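Local structure of SusD-like protein BACOVA_02651 (Bacteroides ovatus, 5E76) at residues 216-221 / 383-388; 227-232 / 331-336; 267-272 / 338-343; 285-290 / 387-392. The protein binds xyloglucan at the bacterial cell surface, probably holding the polysaccharide before its transport into the periplasm for degradation. All coordinates share one frame; numbering follows the deposited sequence.

How the contacts relate
Only contact 3 reaches the bound xyloglucan fragment: Asn-269, Trp-271, Gln-340 and Met-341 belong to the glycan pocket. Contact 2 adjoins it in the sequence, 331-336 running almost directly into 338-343, and the centres of the two lie about 15 Å apart. Contacts 1 and 4 sit far from the sugar, with centres about 30 and 33 Å from that of contact 3. They are close to each other, about 11 Å between centres, because they share Lys-387 and Ile-388, and a salt bridge from Arg-383 to Glu-285 joins them. Contact 1 also touches contact 2, where Met-219 CE packs 3.9 Å from Asn-230 CG.

Contact 1. Residues 216-221 / 383-388; sequences LDLMTN and RERAKI
The irregular chain 216-221 passes the C-terminal end of helix 374-385, coming nearest at Thr-220 and Arg-385, whose CA atoms are 6.3 Å apart. Arg-385 carries most of the meeting. Its CG stands opposite the backbone N (chi1 165°) and the chain bends at chi3, which brings the guanidinium against Leu-218 and Met-219. NH1 donates to Met-219 O at 3.1 Å with an N-H...O angle of 168°, although the position of that oxygen is less sure. Leu-218 CB lies over one guanidinium face, off toward its rim, 3.6 Å from NH1, and the two side chains cross at about a right angle. Here the helix closes in a Schellman motif, Lys-387 taking positive phi. The lysine chain then doubles back, its NZ donating to Arg-385 O at 3.2 Å and standing 3.1 Å from Thr-220 O. Beyond the two segments, Glu-235 and Glu-406 form salt bridges with Arg-385 through NH1 and NH2, respectively, and Leu-218 packs on Ala-353 and Tyr-356 of helix 352-364.

Contact 2. Residues 227-232 / 331-336; sequences KYKNNN and DDDNDG
Acidic and carbonyl oxygens line the edge of the Tyr-228 ring: Asp-335 OD2 lies near the ring plane 3.9 Å from CE2, and Asp-333 O approaches the same edge at CD2. The Asp-335 carboxylate stands almost perpendicular, its plane 88° from the ring. Tyr-228 CG lies opposite the backbone N (chi1 173°), carrying the ring along Asn-334 to Asp-335. The tyrosine and the Asn-334 amide run antiparallel, OD1 lying 3.1 Å from Tyr-228 CB. A water ties them further, accepting from Tyr-228 N at 3.0 Å and donating to Asn-334 OD1 at 2.7 Å, while ND2 donates to Gly-329 O. An alanine here is likely to open a gap beside Asn-334 and Asp-335. Beside the tyrosine, Lys-229 reaches toward Asp-333; the salt bridge from its NZ to Asp-333 OD2, 3.6 Å, is tentative, since the lysine is poorly placed. Two surface loops of the SusD fold are thus joined by the packing of Tyr-228, a water bridge and a long, less certain ion pair, where the lysine may offset some acidic charge.

Contact 3. Residues 267-272 / 338-343; sequences GVNCWS and VKQMNS. With XYS (alpha-D-xylopyranose), chain B; BGC (beta-D-glucopyranose), chain C; BGC (beta-D-glucopyranose), chain D.
Two irregular segments run side by side, their end-to-end directions 36° apart, with Asn-269 and Gln-340 CA atoms 5.4 Å from each other. Val-268 packs against the second segment, its CG2 meeting Val-338 CG1 at 4.1 Å. Further along, the Asn-269 and Gln-340 side chains lie alongside each other, pointing the same way. Asn-269 ND2 donates to Gln-340 OE1 at 3.1 Å, nearly straight at 165°, the oxygen lying in the plane of the asparagine amide. Together these loops build part of the glycan pocket of this SusD-family protein. Gln-340 CG sits between the backbone N and carbonyl carbon (chi1 84°) and the chain extends beyond it, bringing the amide level with Asn-269 and the xylose, whose O2 accepts from NE2 at 3.2 Å. A leucine here would probably leave the xylose O2 less firmly held and Asn-269 ND2 without its acceptor, free to turn. Trp-271 provides a platform for the glucan backbone: C5 of the chain D glucose sits over one ring face, offset toward the rim, 3.8 Å from NE1, while Trp-271 CH2 meets Met-341 CG at 4.2 Å. The indole NE1 donates to Asp-257, which helps fix the ring's rotation, and Trp-271 O lies 2.9 Å from O2 of the chain C glucose.

Contact 4. Residues 285-290 / 387-392; sequences ELADTL and KINKKS
Ile-388 points into the type I beta turn Glu-285 to Asp-288, which leads into helix 289-295; the contact so joins the start of that helix to the loop following helix 374-385. The isoleucine spreads its two branches over different parts of the turn. Its CG2 meets Ala-287 CB at 3.6 Å, and CD1 extends to the Asp-288 side chain, 3.8 Å from OD2, the two side chains running at a slant to each other. CG1 sits between the backbone N and carbonyl carbon (chi1 59°), which sends CD1 toward Asp-288 while CG2 keeps to Ala-287. Glu-285 crosses the isoleucine at about a right angle, with OE1 3.9 Å from CD1. Neither carboxylate depends on this apolar neighbour: Glu-285 has a salt bridge to Arg-383, and Asp-288, at the N-cap position but making no capping bond with its side chain, has one to Arg-291. Between the two segments the contact is van der Waals packing, with the charges paired to arginines beside it. Lys-391 is a more distant opposite charge, its NZ 5.1 Å from Glu-285 OE2. At the helix side, Leu-290 leans on the aliphatic part of Lys-387, its CD1 3.3 Å from Lys-387 CG, tighter than usual for carbons.

Contact 1. Residues 216-221 / 383-388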
loop_
_atom_site.group_PDB
_atom_site.type_symbol
_atom_site.label_atom_id
_atom_site.label_comp_id
_atom_site.label_asym_id
_atom_site.label_seq_id
_atom_site.Cartn_x
_atom_site.Cartn_y
_atom_site.Cartn_z
ATOM N N LEU A 216 10.122 -17.408 8.538
ATOM C CA LEU A 216 9.271 -16.374 9.106
ATOM C C LEU A 216 7.827 -16.842 9.190
ATOM O O LEU A 216 7.428 -17.775 8.504
ATOM C CB LEU A 216 9.355 -15.085 8.274
ATOM C CG LEU A 216 10.766 -14.540 8.107
ATOM C CD1 LEU A 216 10.804 -13.386 7.083
ATOM C CD2 LEU A 216 11.322 -14.090 9.452
ATOM N N ASP A 217 7.046 -16.158 10.013
ATOM C CA ASP A 217 5.709 -16.595 10.329
ATOM C C ASP A 217 4.835 -15.374 10.521
ATOM O O ASP A 217 5.310 -14.326 10.927
ATOM C CB ASP A 217 5.736 -17.485 11.605
ATOM C CG ASP A 217 4.451 -18.228 11.823
ATOM O OD1 ASP A 217 4.428 -19.471 11.646
ATOM O OD2 ASP A 217 3.447 -17.562 12.161
ATOM N N LEU A 218 3.558 -15.504 10.208
ATOM C CA LEU A 218 2.625 -14.417 10.423
ATOM C C LEU A 218 2.507 -14.153 11.912
ATOM O O LEU A 218 2.598 -15.077 12.704
ATOM C CB LEU A 218 1.249 -14.749 9.822
ATOM C CG LEU A 218 1.189 -15.138 8.341
ATOM C CD1 LEU A 218 -0.248 -15.368 7.945
ATOM C CD2 LEU A 218 1.857 -14.059 7.422
ATOM N N MET A 219 2.312 -12.907 12.304
ATOM C CA MET A 219 1.998 -12.625 13.692
ATOM C C MET A 219 0.701 -13.322 14.026
ATOM O O MET A 219 -0.228 -13.264 13.240
ATOM C CB MET A 219 1.849 -11.142 13.971
ATOM C CG MET A 219 3.148 -10.375 13.951
ATOM S SD MET A 219 2.962 -8.780 14.753
ATOM C CE MET A 219 3.049 -9.292 16.455
ATOM N N THR A 220 0.631 -13.938 15.208
ATOM C CA THR A 220 -0.491 -14.787 15.556
ATOM C C THR A 220 -1.794 -14.031 15.511
ATOM O O THR A 220 -2.845 -14.592 15.179
ATOM C CB THR A 220 -0.326 -15.395 16.975
ATOM O OG1 THR A 220 0.937 -16.055 17.051
ATOM C CG2 THR A 220 -1.447 -16.381 17.271
ATOM N N ASN A 221 -1.720 -12.774 15.907
ATOM C CA ASN A 221 -2.875 -11.921 15.911
ATOM C C ASN A 221 -2.696 -10.800 14.876
ATOM O O ASN A 221 -1.676 -10.104 14.851
ATOM C CB ASN A 221 -3.106 -11.364 17.306
ATOM C CG ASN A 221 -2.956 -12.431 18.402
ATOM O OD1 ASN A 221 -3.380 -13.583 18.262
ATOM N ND2 ASN A 221 -2.329 -12.045 19.486
ATOM N N ARG A 383 -6.084 -16.776 6.032
ATOM C CA ARG A 383 -7.437 -16.828 6.525
ATOM C C ARG A 383 -7.423 -17.411 7.938
ATOM O O ARG A 383 -8.176 -16.982 8.798
ATOM C CB ARG A 383 -8.307 -17.657 5.583
ATOM C CG ARG A 383 -8.683 -16.881 4.338
ATOM C CD ARG A 383 -9.615 -17.644 3.503
ATOM N NE ARG A 383 -10.947 -17.741 4.089
ATOM C CZ ARG A 383 -11.945 -16.913 3.825
ATOM N NH1 ARG A 383 -11.756 -15.909 3.001
ATOM N NH2 ARG A 383 -13.138 -17.104 4.361
ATOM N N GLU A 384 -6.528 -18.362 8.164
ATOM C CA GLU A 384 -6.393 -19.008 9.463
ATOM C C GLU A 384 -6.103 -17.954 10.534
ATOM O O GLU A 384 -6.733 -17.951 11.594
ATOM C CB GLU A 384 -5.295 -20.072 9.387
ATOM C CG GLU A 384 -5.054 -20.828 10.633
ATOM C CD GLU A 384 -4.134 -22.035 10.426
ATOM O OE1 GLU A 384 -3.463 -22.154 9.372
ATOM O OE2 GLU A 384 -4.100 -22.872 11.338
ATOM N N ARG A 385 -5.214 -17.006 10.227
ATOM C CA ARG A 385 -4.898 -15.982 11.196
ATOM C C ARG A 385 -6.072 -15.063 11.472
ATOM O O ARG A 385 -6.238 -14.577 12.587
ATOM C CB ARG A 385 -3.746 -15.147 10.731
ATOM C CG ARG A 385 -3.677 -13.880 11.553
ATOM C CD ARG A 385 -2.406 -13.287 11.390
ATOM N NE ARG A 385 -2.316 -12.655 10.099
ATOM C CZ ARG A 385 -1.312 -11.876 9.749
ATOM N NH1 ARG A 385 -0.341 -11.658 10.626
ATOM N NH2 ARG A 385 -1.290 -11.326 8.541
ATOM N N ALA A 386 -6.851 -14.769 10.443
ATOM C CA ALA A 386 -8.035 -13.937 10.608
ATOM C C ALA A 386 -9.092 -14.706 11.355
ATOM O O ALA A 386 -10.181 -14.198 11.580
ATOM C CB ALA A 386 -8.587 -13.458 9.225
ATOM N N LYS A 387 -8.778 -15.950 11.697
ATOM C CA LYS A 387 -9.656 -16.779 12.517
ATOM C C LYS A 387 -10.973 -17.053 11.788
ATOM O O LYS A 387 -12.036 -17.178 12.402
ATOM C CB LYS A 387 -9.913 -16.116 13.860
ATOM C CG LYS A 387 -8.643 -15.772 14.621
ATOM C CD LYS A 387 -7.865 -17.018 15.071
ATOM C CE LYS A 387 -6.717 -16.655 16.068
ATOM N NZ LYS A 387 -5.546 -16.025 15.326
ATOM N N ILE A 388 -10.889 -17.147 10.470
ATOM C CA ILE A 388 -12.053 -17.476 9.690
ATOM C C ILE A 388 -11.747 -18.773 9.000
ATOM O O ILE A 388 -10.623 -19.243 8.952
ATOM C CB ILE A 388 -12.444 -16.347 8.662
ATOM C CG1 ILE A 388 -11.294 -16.055 7.681
ATOM C CG2 ILE A 388 -12.909 -15.129 9.433
ATOM C CD1 ILE A 388 -11.549 -14.861 6.607
#

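Contact 2. Residues 227-232 / 331-336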
loop_
_atom_site.group_PDB
_atom_site.type_symbol
_atom_site.label_atom_id
_atom_site.label_comp_id
_atom_site.label_asym_id
_atom_site.label_seq_id
_atom_site.Cartn_x
_atom_site.Cartn_y
_atom_site.Cartn_z
ATOM N N LYS A 227 0.387 -2.092 16.005
ATOM C CA LYS A 227 0.700 -1.524 17.308
ATOM C C LYS A 227 2.137 -1.031 17.311
ATOM O O LYS A 227 3.027 -1.705 16.802
ATOM C CB LYS A 227 0.515 -2.565 18.408
ATOM C CG LYS A 227 -0.890 -3.122 18.482
ATOM C CD LYS A 227 -0.996 -4.324 19.395
ATOM C CE LYS A 227 -2.458 -4.720 19.507
ATOM N NZ LYS A 227 -2.743 -5.902 20.365
ATOM N N TYR A 228 2.362 0.132 17.896
ATOM C CA TYR A 228 3.707 0.638 18.038
ATOM C C TYR A 228 4.719 -0.361 18.569
ATOM O O TYR A 228 5.845 -0.436 18.071
ATOM C CB TYR A 228 3.705 1.824 18.965
ATOM C CG TYR A 228 5.098 2.316 19.302
ATOM C CD1 TYR A 228 5.925 2.835 18.310
ATOM C CD2 TYR A 228 5.579 2.277 20.605
ATOM C CE1 TYR A 228 7.190 3.304 18.600
ATOM C CE2 TYR A 228 6.856 2.751 20.912
ATOM C CZ TYR A 228 7.648 3.259 19.896
ATOM O OH TYR A 228 8.905 3.726 20.176
ATOM N N LYS A 229 4.325 -1.114 19.600
ATOM C CA LYS A 229 5.266 -1.994 20.284
ATOM C C LYS A 229 5.777 -3.111 19.359
ATOM O O LYS A 229 6.742 -3.804 19.688
ATOM C CB LYS A 229 4.631 -2.611 21.544
ATOM C CG LYS A 229 3.483 -1.788 22.194
ATOM C CD LYS A 229 2.092 -2.236 21.695
ATOM C CE LYS A 229 1.026 -2.281 22.819
ATOM N NZ LYS A 229 0.003 -3.381 22.749
ATOM N N ASN A 230 5.143 -3.253 18.194
ATOM C CA ASN A 230 5.443 -4.331 17.266
ATOM C C ASN A 230 6.040 -3.877 15.913
ATOM O O ASN A 230 5.940 -4.602 14.921
ATOM C CB ASN A 230 4.159 -5.145 17.036
ATOM C CG ASN A 230 3.739 -5.956 18.279
ATOM O OD1 ASN A 230 4.565 -6.603 18.922
ATOM N ND2 ASN A 230 2.453 -5.910 18.604
ATOM N N ASN A 231 6.667 -2.695 15.874
ATOM C CA ASN A 231 7.433 -2.281 14.688
ATOM C C ASN A 231 8.509 -3.324 14.400
ATOM O O ASN A 231 9.139 -3.831 15.318
ATOM C CB ASN A 231 8.124 -0.919 14.870
ATOM C CG ASN A 231 7.219 0.297 14.583
ATOM O OD1 ASN A 231 6.290 0.239 13.804
ATOM N ND2 ASN A 231 7.538 1.410 15.207
ATOM N N ASN A 232 8.730 -3.621 13.127
ATOM C CA ASN A 232 9.710 -4.618 12.682
ATOM C C ASN A 232 9.567 -6.016 13.306
ATOM O O ASN A 232 10.546 -6.757 13.478
ATOM C CB ASN A 232 11.106 -4.067 12.922
ATOM C CG ASN A 232 11.316 -2.736 12.238
ATOM O OD1 ASN A 232 10.912 -2.558 11.092
ATOM N ND2 ASN A 232 11.917 -1.784 12.944
ATOM N N ASP A 331 -0.543 7.342 25.932
ATOM C CA ASP A 331 -0.418 6.436 27.070
ATOM C C ASP A 331 -0.808 4.990 26.730
ATOM O O ASP A 331 -0.561 4.093 27.535
ATOM C CB ASP A 331 -1.241 6.956 28.251
ATOM C CG ASP A 331 -0.677 8.254 28.809
ATOM O OD1 ASP A 331 0.568 8.395 28.818
ATOM O OD2 ASP A 331 -1.466 9.135 29.218
ATOM N N ASP A 332 -1.355 4.764 25.528
ATOM C CA ASP A 332 -1.911 3.463 25.143
ATOM C C ASP A 332 -0.813 2.575 24.575
ATOM O O ASP A 332 -0.799 2.233 23.398
ATOM C CB ASP A 332 -3.049 3.655 24.149
ATOM C CG ASP A 332 -4.237 4.340 24.763
ATOM O OD1 ASP A 332 -4.278 4.446 25.997
ATOM O OD2 ASP A 332 -5.151 4.743 24.026
ATOM N N ASP A 333 0.087 2.175 25.465
ATOM C CA ASP A 333 1.335 1.505 25.117
ATOM C C ASP A 333 2.115 2.090 23.950
ATOM O O ASP A 333 2.761 1.348 23.209
ATOM C CB ASP A 333 1.044 0.057 24.824
ATOM C CG ASP A 333 0.550 -0.681 26.040
ATOM O OD1 ASP A 333 0.926 -0.267 27.155
ATOM O OD2 ASP A 333 -0.211 -1.658 25.890
ATOM N N ASN A 334 2.076 3.408 23.789
ATOM C CA ASN A 334 2.881 4.045 22.754
ATOM C C ASN A 334 4.097 4.797 23.287
ATOM O O ASN A 334 4.814 5.440 22.516
ATOM C CB ASN A 334 1.994 4.974 21.928
ATOM C CG ASN A 334 0.987 4.212 21.098
ATOM O OD1 ASN A 334 1.331 3.235 20.436
ATOM N ND2 ASN A 334 -0.273 4.625 21.165
ATOM N N ASP A 335 4.319 4.681 24.602
ATOM C CA ASP A 335 5.464 5.257 25.331
ATOM C C ASP A 335 5.555 6.769 25.139
ATOM O O ASP A 335 6.646 7.327 25.081
ATOM C CB ASP A 335 6.786 4.577 24.920
ATOM C CG ASP A 335 6.915 3.161 25.439
ATOM O OD1 ASP A 335 6.449 2.871 26.564
ATOM O OD2 ASP A 335 7.505 2.327 24.719
ATOM N N GLY A 336 4.389 7.411 25.080
ATOM C CA GLY A 336 4.272 8.845 24.891
ATOM C C GLY A 336 4.577 9.385 23.499
ATOM O O GLY A 336 4.571 10.589 23.294
HETATM O O HOH W 1 -0.074 1.175 19.373
#

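Contact 3. Residues 267-272 / 338-343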
loop_
_atom_site.group_PDB
_atom_site.type_symbol
_atom_site.label_atom_id
_atom_site.label_comp_id
_atom_site.label_asym_id
_atom_site.label_seq_id
_atom_site.Cartn_x
_atom_site.Cartn_y
_atom_site.Cartn_z
ATOM N N GLY A 267 -6.193 12.727 23.448
ATOM C CA GLY A 267 -6.270 14.170 23.412
ATOM C C GLY A 267 -5.673 14.865 22.185
ATOM O O GLY A 267 -6.107 15.965 21.852
ATOM N N VAL A 268 -4.693 14.246 21.524
ATOM C CA VAL A 268 -3.923 14.905 20.455
ATOM C C VAL A 268 -4.790 15.396 19.291
ATOM O O VAL A 268 -5.770 14.763 18.923
ATOM C CB VAL A 268 -2.831 13.962 19.906
ATOM C CG1 VAL A 268 -2.179 14.541 18.666
ATOM C CG2 VAL A 268 -1.783 13.697 20.980
ATOM N N ASN A 269 -4.417 16.534 18.716
ATOM C CA ASN A 269 -5.225 17.162 17.668
ATOM C C ASN A 269 -5.320 16.286 16.414
ATOM O O ASN A 269 -4.333 15.667 16.006
ATOM C CB ASN A 269 -4.651 18.534 17.304
ATOM C CG ASN A 269 -5.531 19.302 16.329
ATOM O OD1 ASN A 269 -6.758 19.272 16.423
ATOM N ND2 ASN A 269 -4.901 20.010 15.395
ATOM N N CYS A 270 -6.513 16.235 15.823
ATOM C CA CYS A 270 -6.754 15.459 14.610
ATOM C C CYS A 270 -8.032 15.958 13.968
ATOM O O CYS A 270 -8.741 16.789 14.562
ATOM C CB CYS A 270 -6.844 13.954 14.910
ATOM S SG CYS A 270 -8.096 13.495 16.131
ATOM N N TRP A 271 -8.327 15.461 12.764
ATOM C CA TRP A 271 -9.415 16.022 11.976
ATOM C C TRP A 271 -9.967 15.116 10.893
ATOM O O TRP A 271 -10.799 15.556 10.109
ATOM C CB TRP A 271 -8.933 17.333 11.320
ATOM C CG TRP A 271 -7.649 17.129 10.614
ATOM C CD1 TRP A 271 -7.450 16.405 9.473
ATOM C CD2 TRP A 271 -6.365 17.626 11.005
ATOM N NE1 TRP A 271 -6.126 16.415 9.136
ATOM C CE2 TRP A 271 -5.437 17.165 10.052
ATOM C CE3 TRP A 271 -5.910 18.425 12.064
ATOM C CZ2 TRP A 271 -4.078 17.480 10.124
ATOM C CZ3 TRP A 271 -4.563 18.726 12.138
ATOM C CH2 TRP A 271 -3.661 18.258 11.178
ATOM N N SER A 272 -9.498 13.883 10.804
ATOM C CA SER A 272 -10.007 12.950 9.773
ATOM C C SER A 272 -11.531 12.880 9.699
ATOM O O SER A 272 -12.209 12.757 10.697
ATOM C CB SER A 272 -9.493 11.523 9.993
ATOM O OG SER A 272 -9.600 10.794 8.767
ATOM N N VAL A 338 3.082 9.989 20.677
ATOM C CA VAL A 338 1.946 10.389 19.843
ATOM C C VAL A 338 1.657 11.878 19.993
ATOM O O VAL A 338 1.148 12.317 21.018
ATOM C CB VAL A 338 0.667 9.603 20.209
ATOM C CG1 VAL A 338 -0.551 10.126 19.447
ATOM C CG2 VAL A 338 0.868 8.123 19.942
ATOM N N LYS A 339 1.988 12.654 18.970
ATOM C CA LYS A 339 1.525 14.042 18.895
ATOM C C LYS A 339 1.017 14.328 17.473
ATOM O O LYS A 339 1.227 13.523 16.565
ATOM C CB LYS A 339 2.628 15.027 19.299
ATOM C CG LYS A 339 2.186 16.526 19.244
ATOM C CD LYS A 339 0.892 16.793 20.064
ATOM C CE LYS A 339 0.070 17.950 19.503
ATOM N NZ LYS A 339 -1.377 17.923 19.914
ATOM N N GLN A 340 0.317 15.443 17.291
ATOM C CA GLN A 340 -0.287 15.755 16.000
ATOM C C GLN A 340 0.747 15.637 14.883
ATOM O O GLN A 340 1.913 16.013 15.061
ATOM C CB GLN A 340 -0.916 17.156 16.003
ATOM C CG GLN A 340 0.015 18.325 15.728
ATOM C CD GLN A 340 -0.765 19.546 15.293
ATOM O OE1 GLN A 340 -1.877 19.777 15.771
ATOM N NE2 GLN A 340 -0.190 20.337 14.367
ATOM N N MET A 341 0.313 15.084 13.756
ATOM C CA MET A 341 1.206 14.826 12.637
ATOM C C MET A 341 2.505 14.134 13.080
ATOM O O MET A 341 3.592 14.418 12.547
ATOM C CB MET A 341 1.537 16.126 11.904
ATOM C CG MET A 341 0.340 16.895 11.356
ATOM S SD MET A 341 0.863 18.298 10.287
ATOM C CE MET A 341 1.491 17.392 8.880
ATOM N N ASN A 342 2.387 13.234 14.063
ATOM C CA ASN A 342 3.532 12.452 14.536
ATOM C C ASN A 342 3.067 11.124 15.127
ATOM O O ASN A 342 2.838 10.960 16.339
ATOM C CB ASN A 342 4.371 13.259 15.540
ATOM C CG ASN A 342 5.856 12.893 15.499
ATOM O OD1 ASN A 342 6.226 11.721 15.456
ATOM N ND2 ASN A 342 6.707 13.903 15.496
ATOM N N SER A 343 2.908 10.172 14.219
ATOM C CA SER A 343 2.553 8.820 14.561
ATOM C C SER A 343 3.839 8.025 14.706
ATOM O O SER A 343 4.818 8.274 14.011
ATOM C CB SER A 343 1.650 8.189 13.509
ATOM O OG SER A 343 1.528 6.786 13.719
HETATM C C1 XYS B . -0.880 23.499 12.659
HETATM C C2 XYS B . -1.864 23.498 13.789
HETATM C C3 XYS B . -2.852 24.650 13.506
HETATM C C4 XYS B . -2.052 25.969 13.457
HETATM C C5 XYS B . -1.001 25.798 12.336
HETATM O O2 XYS B . -2.623 22.323 13.671
HETATM O O3 XYS B . -3.680 24.765 14.633
HETATM O O4 XYS B . -2.924 26.973 13.011
HETATM O O5 XYS B . -0.199 24.669 12.694
HETATM C C2 BGC C . -11.123 18.413 7.983
HETATM C C3 BGC C . -12.309 18.444 7.103
HETATM C C4 BGC C . -13.135 19.608 7.404
HETATM C C5 BGC C . -12.398 20.873 7.242
HETATM C C6 BGC C . -13.298 22.001 7.691
HETATM C C1 BGC C . -10.262 19.664 7.718
HETATM O O2 BGC C . -10.366 17.224 7.774
HETATM O O3 BGC C . -13.078 17.198 7.259
HETATM O O4 BGC C . -14.290 19.668 6.513
HETATM O O5 BGC C . -11.164 20.860 8.030
HETATM O O6 BGC C . -12.542 23.092 8.191
HETATM C C2 BGC D . -6.527 22.189 9.308
HETATM C C3 BGC D . -7.872 21.493 9.482
HETATM C C4 BGC D . -8.260 20.727 8.222
HETATM C C5 BGC D . -7.109 19.857 7.733
HETATM C C6 BGC D . -7.470 19.151 6.431
HETATM C C1 BGC D . -5.481 21.229 8.755
HETATM O O2 BGC D . -6.087 22.704 10.569
HETATM O O3 BGC D . -8.880 22.466 9.782
HETATM O O4 BGC D . -9.402 19.906 8.492
HETATM O O5 BGC D . -5.950 20.665 7.532
HETATM O O6 BGC D . -6.291 18.960 5.641
#

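Contact 4. Residues 285-290 / 387-392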
loop_
_atom_site.group_PDB
_atom_site.type_symbol
_atom_site.label_atom_id
_atom_site.label_comp_id
_atom_site.label_asym_id
_atom_site.label_seq_id
_atom_site.Cartn_x
_atom_site.Cartn_y
_atom_site.Cartn_z
ATOM N N GLU A 285 -16.276 -10.901 5.160
ATOM C CA GLU A 285 -17.234 -11.979 5.528
ATOM C C GLU A 285 -17.688 -11.811 6.967
ATOM O O GLU A 285 -16.988 -11.214 7.791
ATOM C CB GLU A 285 -16.643 -13.388 5.377
ATOM C CG GLU A 285 -16.313 -13.703 3.944
ATOM C CD GLU A 285 -15.125 -14.669 3.823
ATOM O OE1 GLU A 285 -14.929 -15.523 4.754
ATOM O OE2 GLU A 285 -14.373 -14.543 2.811
ATOM N N LEU A 286 -18.852 -12.370 7.257
ATOM C CA LEU A 286 -19.467 -12.217 8.568
ATOM C C LEU A 286 -18.508 -12.600 9.700
ATOM O O LEU A 286 -18.536 -11.987 10.752
ATOM C CB LEU A 286 -20.756 -13.029 8.619
ATOM C CG LEU A 286 -21.971 -12.279 9.186
ATOM C CD1 LEU A 286 -23.292 -12.819 8.592
ATOM C CD2 LEU A 286 -22.027 -12.397 10.703
ATOM N N ALA A 287 -17.616 -13.557 9.463
ATOM C CA ALA A 287 -16.717 -14.032 10.520
ATOM C C ALA A 287 -15.428 -13.233 10.671
ATOM O O ALA A 287 -14.664 -13.477 11.619
ATOM C CB ALA A 287 -16.364 -15.496 10.277
ATOM N N ASP A 288 -15.206 -12.280 9.758
ATOM C CA ASP A 288 -13.905 -11.656 9.531
ATOM C C ASP A 288 -13.746 -10.368 10.320
ATOM O O ASP A 288 -13.314 -9.320 9.772
ATOM C CB ASP A 288 -13.737 -11.343 8.026
ATOM C CG ASP A 288 -12.277 -11.221 7.586
ATOM O OD1 ASP A 288 -11.369 -11.284 8.435
ATOM O OD2 ASP A 288 -12.038 -11.076 6.370
ATOM N N THR A 289 -14.079 -10.425 11.601
ATOM C CA THR A 289 -14.221 -9.187 12.360
ATOM C C THR A 289 -12.932 -8.798 13.054
ATOM O O THR A 289 -12.825 -7.680 13.524
ATOM C CB THR A 289 -15.343 -9.284 13.378
ATOM O OG1 THR A 289 -15.055 -10.338 14.305
ATOM C CG2 THR A 289 -16.683 -9.556 12.664
ATOM N N LEU A 290 -11.939 -9.685 13.084
ATOM C CA LEU A 290 -10.621 -9.316 13.616
ATOM C C LEU A 290 -9.828 -8.387 12.664
ATOM O O LEU A 290 -9.120 -7.471 13.102
ATOM C CB LEU A 290 -9.794 -10.568 13.908
ATOM C CG LEU A 290 -10.319 -11.489 15.013
ATOM C CD1 LEU A 290 -9.355 -12.645 15.212
ATOM C CD2 LEU A 290 -10.527 -10.724 16.302
ATOM N N LYS A 387 -8.778 -15.950 11.697
ATOM C CA LYS A 387 -9.656 -16.779 12.517
ATOM C C LYS A 387 -10.973 -17.053 11.788
ATOM O O LYS A 387 -12.036 -17.178 12.402
ATOM C CB LYS A 387 -9.913 -16.116 13.860
ATOM C CG LYS A 387 -8.643 -15.772 14.621
ATOM C CD LYS A 387 -7.865 -17.018 15.071
ATOM C CE LYS A 387 -6.717 -16.655 16.068
ATOM N NZ LYS A 387 -5.546 -16.025 15.326
ATOM N N ILE A 388 -10.889 -17.147 10.470
ATOM C CA ILE A 388 -12.053 -17.476 9.690
ATOM C C ILE A 388 -11.747 -18.773 9.000
ATOM O O ILE A 388 -10.623 -19.243 8.952
ATOM C CB ILE A 388 -12.444 -16.347 8.662
ATOM C CG1 ILE A 388 -11.294 -16.055 7.681
ATOM C CG2 ILE A 388 -12.909 -15.129 9.433
ATOM C CD1 ILE A 388 -11.549 -14.861 6.607
ATOM N N ASN A 389 -12.800 -19.347 8.492
ATOM C CA ASN A 389 -12.771 -20.622 7.779
ATOM C C ASN A 389 -11.836 -20.665 6.587
ATOM O O ASN A 389 -11.792 -19.726 5.786
ATOM C CB ASN A 389 -14.189 -20.921 7.303
ATOM C CG ASN A 389 -15.002 -19.613 7.094
ATOM O OD1 ASN A 389 -15.283 -18.869 8.091
ATOM N ND2 ASN A 389 -15.270 -19.263 5.820
ATOM N N LYS A 390 -11.111 -21.760 6.437
ATOM C CA LYS A 390 -10.336 -21.973 5.221
ATOM C C LYS A 390 -11.230 -22.157 3.993
ATOM O O LYS A 390 -12.421 -22.459 4.122
ATOM C CB LYS A 390 -9.434 -23.189 5.377
ATOM C CG LYS A 390 -8.413 -23.020 6.409
ATOM C CD LYS A 390 -7.412 -24.125 6.341
ATOM C CE LYS A 390 -6.602 -24.193 7.616
ATOM N NZ LYS A 390 -5.656 -25.336 7.501
ATOM N N LYS A 391 -10.654 -21.958 2.806
ATOM C CA LYS A 391 -11.352 -22.259 1.570
ATOM C C LYS A 391 -10.705 -23.514 0.952
ATOM O O LYS A 391 -9.479 -23.661 0.994
ATOM C CB LYS A 391 -11.310 -21.066 0.617
ATOM C CG LYS A 391 -11.973 -19.828 1.208
ATOM C CD LYS A 391 -11.958 -18.612 0.254
ATOM C CE LYS A 391 -13.116 -18.705 -0.759
ATOM N NZ LYS A 391 -14.448 -18.773 -0.028
ATOM N N SER A 392 -11.520 -24.418 0.409
ATOM C CA SER A 392 -11.016 -25.677 -0.139
ATOM C C SER A 392 -10.608 -25.453 -1.583
ATOM O O SER A 392 -9.842 -26.211 -2.166
ATOM C CB SER A 392 -12.074 -26.793 -0.038
ATOM O OG SER A 392 -13.225 -26.420 -0.795
#